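Local coordinates for putative secreted cellulose binding protein (Streptomyces coelicolor, PDB 4OY7), which cleaves glycosidic bonds in cellulose oxidatively with the help of a copper ion, the present chain being its catalytic LPMO domain without the cellulose-binding module, at residues F48-G59 / Q175-F186. Numbering follows the deposited sequence.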
loop_
_atom_site.group_PDB
_atom_site.type_symbol
_atom_site.label_atom_id
_atom_site.label_comp_id
_atom_site.label_asym_id
_atom_site.label_seq_id
_atom_site.Cartn_x
_atom_site.Cartn_y
_atom_site.Cartn_z
ATOM N N PHE A 48 -8.306 2.918 3.753
ATOM C CA PHE A 48 -8.034 3.727 2.570
ATOM C C PHE A 48 -7.479 5.118 2.878
ATOM O O PHE A 48 -7.129 5.849 1.955
ATOM C CB PHE A 48 -9.348 3.873 1.782
ATOM C CG PHE A 48 -10.545 4.152 2.668
ATOM C CD1 PHE A 48 -10.676 5.375 3.325
ATOM C CD2 PHE A 48 -11.521 3.176 2.886
ATOM C CE1 PHE A 48 -11.750 5.637 4.165
ATOM C CE2 PHE A 48 -12.600 3.441 3.714
ATOM C CZ PHE A 48 -12.706 4.662 4.355
ATOM N N ALA A 49 -7.393 5.497 4.147
ATOM C CA ALA A 49 -7.165 6.889 4.499
ATOM C C ALA A 49 -5.728 7.173 4.919
ATOM O O ALA A 49 -5.466 8.058 5.725
ATOM C CB ALA A 49 -8.171 7.324 5.576
ATOM N N VAL A 50 -4.781 6.443 4.316
ATOM C CA VAL A 50 -3.367 6.614 4.636
ATOM C C VAL A 50 -2.821 7.814 3.841
ATOM O O VAL A 50 -2.255 7.660 2.755
ATOM C CB VAL A 50 -2.546 5.346 4.343
ATOM C CG1 VAL A 50 -1.174 5.501 4.966
ATOM C CG2 VAL A 50 -3.215 4.127 4.954
ATOM N N LEU A 51 -2.982 9.004 4.395
ATOM C CA LEU A 51 -2.849 10.227 3.650
ATOM C C LEU A 51 -2.043 11.269 4.409
ATOM O O LEU A 51 -1.931 11.238 5.627
ATOM C CB LEU A 51 -4.247 10.762 3.276
ATOM C CG LEU A 51 -5.136 11.277 4.426
ATOM C CD1 LEU A 51 -4.944 12.756 4.725
ATOM C CD2 LEU A 51 -6.599 11.048 4.058
ATOM N N ASP A 52 -1.425 12.171 3.655
ATOM C CA ASP A 52 -0.779 13.358 4.214
ATOM C C ASP A 52 -1.371 14.504 3.396
ATOM O O ASP A 52 -1.143 14.586 2.182
ATOM C CB ASP A 52 0.740 13.292 4.047
ATOM C CG ASP A 52 1.464 14.566 4.490
ATOM O OD1 ASP A 52 2.712 14.566 4.379
ATOM O OD2 ASP A 52 0.823 15.530 4.955
ATOM N N SER A 53 -2.119 15.377 4.067
ATOM C CA SER A 53 -2.729 16.559 3.441
ATOM C C SER A 53 -1.753 17.530 2.779
ATOM O O SER A 53 -2.181 18.336 1.949
ATOM C CB SER A 53 -3.509 17.386 4.473
ATOM O OG SER A 53 -4.385 16.553 5.176
ATOM N N ASN A 54 -0.487 17.492 3.186
ATOM C CA ASN A 54 0.505 18.473 2.767
ATOM C C ASN A 54 1.711 17.906 2.045
ATOM O O ASN A 54 2.706 18.611 1.857
ATOM C CB ASN A 54 0.972 19.257 3.997
ATOM C CG ASN A 54 -0.136 20.075 4.597
ATOM O OD1 ASN A 54 -0.591 21.066 3.999
ATOM N ND2 ASN A 54 -0.617 19.660 5.757
ATOM N N ALA A 55 1.665 16.635 1.659
ATOM C CA ALA A 55 2.841 16.061 1.032
ATOM C C ALA A 55 3.233 16.732 -0.278
ATOM O O ALA A 55 4.393 16.971 -0.531
ATOM C CB ALA A 55 2.637 14.579 0.825
ATOM N N GLY A 56 2.251 17.006 -1.127
ATOM C CA GLY A 56 2.506 17.739 -2.366
ATOM C C GLY A 56 3.488 17.119 -3.327
ATOM O O GLY A 56 4.175 17.840 -4.016
ATOM N N GLY A 57 3.548 15.796 -3.403
ATOM C CA GLY A 57 4.508 15.132 -4.297
ATOM C C GLY A 57 5.908 14.941 -3.749
ATOM O O GLY A 57 6.768 14.339 -4.404
ATOM N N ARG A 58 6.139 15.421 -2.532
ATOM C CA ARG A 58 7.429 15.226 -1.872
ATOM C C ARG A 58 7.555 13.788 -1.407
ATOM O O ARG A 58 6.547 13.148 -1.130
ATOM C CB ARG A 58 7.563 16.182 -0.690
ATOM C CG ARG A 58 7.587 17.647 -1.115
ATOM C CD ARG A 58 7.748 18.527 0.105
ATOM N NE ARG A 58 6.526 18.598 0.911
ATOM C CZ ARG A 58 6.438 19.264 2.052
ATOM N NH1 ARG A 58 7.518 19.846 2.568
ATOM N NH2 ARG A 58 5.282 19.331 2.697
ATOM N N GLY A 59 8.798 13.312 -1.327
ATOM C CA GLY A 59 9.151 11.952 -0.883
ATOM C C GLY A 59 10.379 12.026 0.014
ATOM O O GLY A 59 10.278 12.500 1.152
ATOM N N GLN A 175 2.800 5.932 -4.186
ATOM C CA GLN A 175 2.421 7.275 -3.753
ATOM C C GLN A 175 1.460 7.819 -4.790
ATOM O O GLN A 175 1.763 7.901 -5.988
ATOM C CB GLN A 175 3.630 8.187 -3.570
ATOM C CG GLN A 175 3.308 9.453 -2.803
ATOM C CD GLN A 175 4.546 10.275 -2.491
ATOM O OE1 GLN A 175 5.666 9.748 -2.478
ATOM N NE2 GLN A 175 4.352 11.570 -2.203
ATOM N N TRP A 176 0.249 8.123 -4.325
ATOM C CA TRP A 176 -0.785 8.677 -5.153
ATOM C C TRP A 176 -0.705 10.180 -5.000
ATOM O O TRP A 176 -1.020 10.717 -3.929
ATOM C CB TRP A 176 -2.159 8.179 -4.698
ATOM C CG TRP A 176 -3.306 8.582 -5.564
ATOM C CD1 TRP A 176 -3.261 9.130 -6.828
ATOM C CD2 TRP A 176 -4.698 8.426 -5.246
ATOM N NE1 TRP A 176 -4.537 9.335 -7.291
ATOM C CE2 TRP A 176 -5.433 8.912 -6.345
ATOM C CE3 TRP A 176 -5.395 7.919 -4.127
ATOM C CZ2 TRP A 176 -6.822 8.910 -6.363
ATOM C CZ3 TRP A 176 -6.742 7.933 -4.144
ATOM C CH2 TRP A 176 -7.457 8.403 -5.262
ATOM N N VAL A 177 -0.284 10.841 -6.065
ATOM C CA VAL A 177 -0.010 12.269 -6.058
ATOM C C VAL A 177 -1.114 12.988 -6.801
ATOM O O VAL A 177 -1.214 12.936 -8.036
ATOM C CB VAL A 177 1.378 12.544 -6.670
ATOM C CG1 VAL A 177 1.696 14.039 -6.637
ATOM C CG2 VAL A 177 2.395 11.697 -5.924
ATOM N N ARG A 178 -2.003 13.618 -6.038
ATOM C CA ARG A 178 -3.090 14.371 -6.635
ATOM C C ARG A 178 -2.542 15.528 -7.441
ATOM O O ARG A 178 -1.548 16.139 -7.070
ATOM C CB ARG A 178 -4.063 14.893 -5.556
ATOM C CG ARG A 178 -4.920 13.791 -4.943
ATOM C CD ARG A 178 -5.846 14.323 -3.846
ATOM N NE ARG A 178 -6.823 15.279 -4.374
ATOM C CZ ARG A 178 -7.749 15.887 -3.625
ATOM N NH1 ARG A 178 -7.844 15.658 -2.321
ATOM N NH2 ARG A 178 -8.564 16.775 -4.178
ATOM N N SER A 179 -3.179 15.789 -8.563
ATOM C CA SER A 179 -2.829 16.954 -9.383
ATOM C C SER A 179 -3.596 18.203 -8.974
ATOM O O SER A 179 -3.279 19.291 -9.456
ATOM C CB SER A 179 -3.040 16.656 -10.859
ATOM O OG SER A 179 -4.379 16.293 -11.071
ATOM N N ASP A 180 -4.578 18.062 -8.081
ATOM C CA ASP A 180 -5.462 19.166 -7.698
ATOM C C ASP A 180 -5.435 19.476 -6.217
ATOM O O ASP A 180 -6.337 20.114 -5.709
ATOM C CB ASP A 180 -6.889 18.803 -8.095
ATOM C CG ASP A 180 -7.446 17.622 -7.293
ATOM O OD1 ASP A 180 -6.669 16.784 -6.774
ATOM O OD2 ASP A 180 -8.692 17.512 -7.207
ATOM N N SER A 181 -4.398 19.029 -5.526
ATOM C CA SER A 181 -4.343 19.103 -4.070
ATOM C C SER A 181 -2.960 18.714 -3.633
ATOM O O SER A 181 -2.250 17.998 -4.360
ATOM C CB SER A 181 -5.321 18.113 -3.435
ATOM O OG SER A 181 -5.292 18.214 -2.027
ATOM N N GLN A 182 -2.574 19.203 -2.457
ATOM C CA GLN A 182 -1.330 18.778 -1.800
ATOM C C GLN A 182 -1.491 17.415 -1.113
ATOM O O GLN A 182 -0.514 16.789 -0.749
ATOM C CB GLN A 182 -0.863 19.843 -0.808
ATOM C CG GLN A 182 -0.488 21.149 -1.482
ATOM C CD GLN A 182 0.775 21.024 -2.314
ATOM O OE1 GLN A 182 1.866 20.855 -1.784
ATOM N NE2 GLN A 182 0.634 21.066 -3.611
ATOM N N GLU A 183 -2.731 16.952 -0.957
ATOM C CA GLU A 183 -2.985 15.654 -0.335
ATOM C C GLU A 183 -2.485 14.524 -1.221
ATOM O O GLU A 183 -2.752 14.507 -2.434
ATOM C CB GLU A 183 -4.464 15.481 -0.046
ATOM C CG GLU A 183 -4.820 14.200 0.695
ATOM C CD GLU A 183 -6.323 14.058 0.839
ATOM O OE1 GLU A 183 -6.975 13.956 -0.209
ATOM O OE2 GLU A 183 -6.839 14.095 1.975
ATOM N N ASN A 184 -1.721 13.608 -0.619
ATOM C CA ASN A 184 -1.244 12.407 -1.282
ATOM C C ASN A 184 -1.585 11.179 -0.405
ATOM O O ASN A 184 -1.685 11.296 0.820
ATOM C CB ASN A 184 0.296 12.450 -1.410
ATOM C CG ASN A 184 0.854 13.493 -2.378
ATOM O OD1 ASN A 184 2.093 13.545 -2.496
ATOM N ND2 ASN A 184 0.021 14.279 -3.085
ATOM N N PHE A 185 -1.637 10.005 -1.025
ATOM C CA PHE A 185 -1.880 8.716 -0.350
ATOM C C PHE A 185 -0.653 7.808 -0.438
ATOM O O PHE A 185 0.128 7.886 -1.378
ATOM C CB PHE A 185 -3.131 8.068 -0.945
ATOM C CG PHE A 185 -4.365 8.867 -0.666
ATOM C CD1 PHE A 185 -4.691 9.981 -1.414
ATOM C CD2 PHE A 185 -5.103 8.577 0.457
ATOM C CE1 PHE A 185 -5.800 10.743 -1.082
ATOM C CE2 PHE A 185 -6.202 9.326 0.800
ATOM C CZ PHE A 185 -6.533 10.412 0.039
ATOM N N PHE A 186 -0.506 6.940 0.554
ATOM C CA PHE A 186 0.695 6.155 0.720
ATOM C C PHE A 186 0.314 4.697 0.909
ATOM O O PHE A 186 -0.488 4.371 1.783
ATOM C CB PHE A 186 1.481 6.669 1.937
ATOM C CG PHE A 186 2.079 8.038 1.710
ATOM C CD1 PHE A 186 1.301 9.173 1.826
ATOM C CD2 PHE A 186 3.422 8.186 1.318
ATOM C CE1 PHE A 186 1.811 10.431 1.535
ATOM C CE2 PHE A 186 3.932 9.455 1.034
ATOM C CZ PHE A 186 3.120 10.570 1.142
HETATM O O HOH W 1 -6.265 16.163 3.486
HETATM O O HOH W 2 3.272 20.247 -4.897
#
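The side-chain amide of N184 is the polar centre where 175-186 meets the turns of 48-59. Its OD1 accepts from the backbone N of G57 at 2.8 Å and also from NE2 of Q175, and its ND2 donates back to the carbonyl of E183, so bonds at both ends fix the amide's rotation. Q175 reaches this point on an extended chain, CG trans to the backbone N (chi1 -166°); its NE2 divides its hydrogens between N184 OD1 and R58 O (2.9 Å to the latter), both acceptors lying within 9° of the amide plane. A type I turn, D52-A55, runs into a type I' turn, A55-R58; inside the second, G57 N gives the bond to N184 OD1, and G56 N donates to Q182 O at 2.8 Å, on a lone pair in the carbonyl plane.

D52 and N184 form an antiparallel hydrogen-bonded pair (D52 N to N184 O, 3.0 Å), L51 and F185 the non-hydrogen-bonded pair; F186 N adds a further bond to V50 O. N54 N comes to D52 OD2 from above the carboxylate, 58° out of its plane, closing an Asx turn, while OD1 is taken by Y62.

On the face of D52 and N184, A55 CB sits at the edge of the F186 ring, 4.1 Å from CZ. V177 CG1 packs on CA of G57. On the face of L51 and F185, these two lie side by side, L51 CB 3.5 Å from F185 CE2, and L51 CD1 is a methyl beside a carboxylate oxygen, 3.6 Å from E183 OE2. NH1 of R178 makes a salt bridge to E183 OE1, while its NE and NH2 take D180 OD1 and OD2; a water joins E183 OE2 to S53 OG.

E183 binds copper in another structure of this protein, though none is bound to it here. The nearest side-chain atom of F185 is about 3 Å from the copper ion. Strand 51-52 thus pairs with the strand carrying F185, which, backed by L51, lies beside the copper held by H1 and H110, the histidine brace of an AA10 LPMO.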